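Long-range contact in 2-dehydropantoate 2-reductase (Enterococcus faecium, PDB 3WFI), which probably reduces 2-keto acids to D-2-hydroxy acids such as D-mandelate with NADH, within the ketopantoate reductase family: residues L265-D275 with V302-K312. Residues are numbered along the deposited sequence; the frame is centred on the assembly and turned at random.
Sequences LIKNHRLTEID and VHAKEDSLNVK
Glu-306 reaches from helix 293-308 to the loop that follows helix 260-267, and its carboxylate grips Thr-272. CB leaves the helix toward that loop with CG anti to the carbonyl carbon (chi1 -71°). CG lies against both methyls of Leu-265, 3.7 Å from CD1, the two side chains crossing at about a right angle. Beyond it the chain runs extended, CD coming 3.8 Å from Leu-271 CD2. OE2 accepts two bonds on its anti side, from opposite faces of the carboxylate plane: Thr-272 N at 2.9 Å and Thr-272 OG1 at 2.7 Å. A water donates to OE2 as well and bridges it to Thr-272 O. OE1 accepts a hydrogen bond from His-303 ND1 at 2.7 Å, close to the ring plane. The other ring nitrogen, NE2, donates to Asp-275 OD1, also 2.7 Å away, so two carboxylates fix the imidazole's rotation while Ile-274 CG2 makes a CH-pi contact over one face. Further along, Val-311, whose N closes the Schellman motif on Glu-306 O with Asn-310 as the C-prime residue, wedges against the loop backbone, CG1 3.4 Å from Leu-271 N. The C-terminal tail thus backs the loop carrying Arg-270 and Glu-273 of the NAD(+) site. Helix 194-201 touches Leu-265, Val-302 and Lys-305, and the second subunit packs on helix 293-308, its Thr-213 against His-303.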
loop_
_atom_site.group_PDB
_atom_site.type_symbol
_atom_site.label_atom_id
_atom_site.label_comp_id
_atom_site.label_asym_id
_atom_site.label_seq_id
_atom_site.Cartn_x
_atom_site.Cartn_y
_atom_site.Cartn_z
ATOM N N LEU B 265 -6.539 -4.354 -15.108
ATOM C CA LEU B 265 -5.966 -5.448 -14.339
ATOM C C LEU B 265 -6.996 -6.498 -13.935
ATOM O O LEU B 265 -6.852 -7.666 -14.274
ATOM C CB LEU B 265 -5.259 -4.918 -13.088
ATOM C CG LEU B 265 -4.530 -5.968 -12.232
ATOM C CD1 LEU B 265 -3.653 -6.864 -13.083
ATOM C CD2 LEU B 265 -3.700 -5.286 -11.151
ATOM N N ILE B 266 -8.014 -6.073 -13.199
ATOM C CA ILE B 266 -8.948 -7.006 -12.566
ATOM C C ILE B 266 -9.844 -7.671 -13.612
ATOM O O ILE B 266 -10.081 -8.882 -13.547
ATOM C CB ILE B 266 -9.816 -6.311 -11.506
ATOM C CG1 ILE B 266 -8.946 -5.604 -10.456
ATOM C CG2 ILE B 266 -10.772 -7.306 -10.847
ATOM C CD1 ILE B 266 -7.929 -6.484 -9.764
ATOM N N LYS B 267 -10.301 -6.889 -14.590
ATOM C CA LYS B 267 -11.186 -7.397 -15.646
ATOM C C LYS B 267 -10.448 -7.977 -16.847
ATOM O O LYS B 267 -10.749 -9.093 -17.282
ATOM C CB LYS B 267 -12.109 -6.291 -16.160
ATOM C CG LYS B 267 -13.157 -5.809 -15.186
ATOM C CD LYS B 267 -14.268 -5.082 -15.962
ATOM C CE LYS B 267 -14.760 -5.813 -17.223
ATOM N NZ LYS B 267 -15.926 -5.148 -17.879
ATOM N N ASN B 268 -9.529 -7.206 -17.419
ATOM C CA ASN B 268 -8.877 -7.592 -18.675
ATOM C C ASN B 268 -7.579 -8.386 -18.481
ATOM O O ASN B 268 -6.980 -8.841 -19.462
ATOM C CB ASN B 268 -8.596 -6.354 -19.527
ATOM C CG ASN B 268 -9.859 -5.604 -19.915
ATOM O OD1 ASN B 268 -10.955 -5.967 -19.523
ATOM N ND2 ASN B 268 -9.699 -4.549 -20.695
ATOM N N HIS B 269 -7.149 -8.536 -17.227
ATOM C CA HIS B 269 -5.886 -9.215 -16.888
ATOM C C HIS B 269 -4.737 -8.700 -17.746
ATOM O O HIS B 269 -3.990 -9.464 -18.355
ATOM C CB HIS B 269 -6.015 -10.744 -16.929
ATOM C CG HIS B 269 -6.788 -11.312 -15.780
ATOM N ND1 HIS B 269 -7.511 -12.481 -15.878
ATOM C CD2 HIS B 269 -6.947 -10.878 -14.509
ATOM C CE1 HIS B 269 -8.081 -12.743 -14.715
ATOM N NE2 HIS B 269 -7.757 -11.784 -13.867
ATOM N N ARG B 270 -4.627 -7.377 -17.800
ATOM C CA ARG B 270 -3.546 -6.710 -18.510
ATOM C C ARG B 270 -2.715 -5.886 -17.548
ATOM O O ARG B 270 -3.224 -5.413 -16.533
ATOM C CB ARG B 270 -4.112 -5.772 -19.569
ATOM C CG ARG B 270 -4.668 -6.460 -20.806
ATOM C CD ARG B 270 -4.836 -5.402 -21.895
ATOM N NE ARG B 270 -5.785 -4.383 -21.453
ATOM C CZ ARG B 270 -6.037 -3.244 -22.097
ATOM N NH1 ARG B 270 -5.418 -2.961 -23.242
ATOM N NH2 ARG B 270 -6.921 -2.388 -21.595
ATOM N N LEU B 271 -1.450 -5.680 -17.896
ATOM C CA LEU B 271 -0.578 -4.805 -17.134
ATOM C C LEU B 271 -1.149 -3.391 -17.073
ATOM O O LEU B 271 -1.767 -2.911 -18.034
ATOM C CB LEU B 271 0.831 -4.771 -17.742
ATOM C CG LEU B 271 1.645 -6.049 -17.561
ATOM C CD1 LEU B 271 2.890 -6.037 -18.445
ATOM C CD2 LEU B 271 2.050 -6.245 -16.101
ATOM N N THR B 272 -0.936 -2.731 -15.942
ATOM C CA THR B 272 -1.410 -1.377 -15.735
ATOM C C THR B 272 -0.373 -0.342 -16.161
ATOM O O THR B 272 0.792 -0.655 -16.369
ATOM C CB THR B 272 -1.767 -1.133 -14.247
ATOM O OG1 THR B 272 -0.569 -1.115 -13.459
ATOM C CG2 THR B 272 -2.722 -2.224 -13.718
ATOM N N GLU B 273 -0.831 0.900 -16.272
ATOM C CA GLU B 273 0.020 2.049 -16.536
ATOM C C GLU B 273 0.586 2.665 -15.260
ATOM O O GLU B 273 1.023 3.812 -15.286
ATOM C CB GLU B 273 -0.779 3.134 -17.238
ATOM C CG GLU B 273 -1.252 2.734 -18.603
ATOM C CD GLU B 273 -1.797 3.928 -19.355
ATOM O OE1 GLU B 273 -2.528 4.726 -18.717
ATOM O OE2 GLU B 273 -1.452 4.075 -20.540
ATOM N N ILE B 274 0.616 1.901 -14.167
ATOM C CA ILE B 274 1.023 2.443 -12.866
ATOM C C ILE B 274 2.412 3.125 -12.913
ATOM O O ILE B 274 2.615 4.170 -12.274
ATOM C CB ILE B 274 0.932 1.367 -11.756
ATOM C CG1 ILE B 274 1.075 1.985 -10.366
ATOM C CG2 ILE B 274 1.970 0.280 -11.958
ATOM C CD1 ILE B 274 -0.104 2.811 -9.916
ATOM N N ASP B 275 3.344 2.581 -13.694
ATOM C CA ASP B 275 4.695 3.168 -13.756
ATOM C C ASP B 275 4.711 4.555 -14.398
ATOM O O ASP B 275 5.680 5.295 -14.223
ATOM C CB ASP B 275 5.692 2.259 -14.478
ATOM C CG ASP B 275 5.979 0.986 -13.729
ATOM O OD1 ASP B 275 6.068 1.005 -12.474
ATOM O OD2 ASP B 275 6.138 -0.057 -14.389
ATOM N N VAL B 302 0.442 -2.431 -6.645
ATOM C CA VAL B 302 -0.232 -2.724 -7.912
ATOM C C VAL B 302 0.566 -3.755 -8.686
ATOM O O VAL B 302 0.000 -4.694 -9.249
ATOM C CB VAL B 302 -0.488 -1.452 -8.731
ATOM C CG1 VAL B 302 -0.942 -1.782 -10.141
ATOM C CG2 VAL B 302 -1.527 -0.590 -8.037
ATOM N N HIS B 303 1.892 -3.610 -8.694
ATOM C CA HIS B 303 2.729 -4.621 -9.345
ATOM C C HIS B 303 2.600 -5.996 -8.700
ATOM O O HIS B 303 2.546 -7.013 -9.403
ATOM C CB HIS B 303 4.197 -4.162 -9.390
ATOM C CG HIS B 303 4.482 -3.126 -10.424
ATOM N ND1 HIS B 303 3.967 -3.173 -11.709
ATOM C CD2 HIS B 303 5.244 -2.011 -10.367
ATOM C CE1 HIS B 303 4.396 -2.125 -12.384
ATOM N NE2 HIS B 303 5.173 -1.410 -11.594
ATOM N N ALA B 304 2.579 -6.037 -7.367
ATOM C CA ALA B 304 2.380 -7.291 -6.650
ATOM C C ALA B 304 1.024 -7.927 -7.003
ATOM O O ALA B 304 0.916 -9.157 -7.120
ATOM C CB ALA B 304 2.492 -7.080 -5.147
ATOM N N LYS B 305 0.006 -7.089 -7.184
ATOM C CA LYS B 305 -1.333 -7.590 -7.516
ATOM C C LYS B 305 -1.340 -8.149 -8.948
ATOM O O LYS B 305 -1.892 -9.225 -9.188
ATOM C CB LYS B 305 -2.380 -6.489 -7.380
ATOM C CG LYS B 305 -3.834 -6.952 -7.578
ATOM C CD LYS B 305 -4.313 -7.880 -6.470
ATOM C CE LYS B 305 -5.785 -8.234 -6.645
ATOM N NZ LYS B 305 -6.291 -9.049 -5.519
ATOM N N GLU B 306 -0.709 -7.423 -9.871
ATOM C CA GLU B 306 -0.447 -7.925 -11.232
ATOM C C GLU B 306 0.204 -9.308 -11.162
ATOM O O GLU B 306 -0.269 -10.265 -11.765
ATOM C CB GLU B 306 0.462 -6.965 -12.019
ATOM C CG GLU B 306 -0.179 -5.647 -12.432
ATOM C CD GLU B 306 0.835 -4.632 -12.940
ATOM O OE1 GLU B 306 2.044 -4.835 -12.706
ATOM O OE2 GLU B 306 0.424 -3.648 -13.594
ATOM N N ASP B 307 1.285 -9.402 -10.403
ATOM C CA ASP B 307 2.031 -10.638 -10.286
ATOM C C ASP B 307 1.154 -11.761 -9.731
ATOM O O ASP B 307 1.181 -12.867 -10.243
ATOM C CB ASP B 307 3.267 -10.449 -9.409
ATOM C CG ASP B 307 4.297 -9.498 -10.029
ATOM O OD1 ASP B 307 4.276 -9.286 -11.256
ATOM O OD2 ASP B 307 5.164 -8.992 -9.286
ATOM N N SER B 308 0.361 -11.455 -8.712
ATOM C CA SER B 308 -0.489 -12.455 -8.076
ATOM C C SER B 308 -1.569 -13.000 -9.015
ATOM O O SER B 308 -2.055 -14.112 -8.809
ATOM C CB SER B 308 -1.133 -11.894 -6.800
ATOM O OG SER B 308 -2.247 -11.068 -7.075
ATOM N N LEU B 309 -1.951 -12.209 -10.015
ATOM C CA LEU B 309 -2.891 -12.632 -11.053
ATOM C C LEU B 309 -2.193 -13.217 -12.288
ATOM O O LEU B 309 -2.846 -13.473 -13.288
ATOM C CB LEU B 309 -3.772 -11.451 -11.460
ATOM C CG LEU B 309 -4.660 -10.888 -10.356
ATOM C CD1 LEU B 309 -5.266 -9.566 -10.790
ATOM C CD2 LEU B 309 -5.752 -11.883 -9.988
ATOM N N ASN B 310 -0.875 -13.420 -12.209
ATOM C CA ASN B 310 -0.058 -13.889 -13.328
ATOM C C ASN B 310 -0.212 -12.967 -14.535
ATOM O O ASN B 310 -0.386 -13.403 -15.669
ATOM C CB ASN B 310 -0.357 -15.365 -13.698
ATOM C CG ASN B 310 0.881 -16.111 -14.203
ATOM O OD1 ASN B 310 0.878 -16.639 -15.315
ATOM N ND2 ASN B 310 1.937 -16.180 -13.382
ATOM N N VAL B 311 -0.149 -11.671 -14.258
ATOM C CA VAL B 311 -0.107 -10.670 -15.294
ATOM C C VAL B 311 1.286 -10.048 -15.217
ATOM O O VAL B 311 1.529 -9.216 -14.340
ATOM C CB VAL B 311 -1.222 -9.627 -15.077
ATOM C CG1 VAL B 311 -1.075 -8.463 -16.040
ATOM C CG2 VAL B 311 -2.589 -10.288 -15.232
ATOM N N LYS B 312 2.190 -10.458 -16.122
ATOM C CA LYS B 312 3.633 -10.154 -15.986
ATOM C C LYS B 312 4.343 -9.635 -17.243
ATOM O O LYS B 312 3.759 -9.583 -18.304
ATOM C CB LYS B 312 4.379 -11.381 -15.454
ATOM C CG LYS B 312 3.807 -11.923 -14.150
ATOM C CD LYS B 312 4.867 -12.569 -13.277
ATOM C CE LYS B 312 4.262 -13.249 -12.058
ATOM N NZ LYS B 312 5.317 -13.833 -11.178
HETATM O O HOH W 1 2.573 -2.436 -14.953
#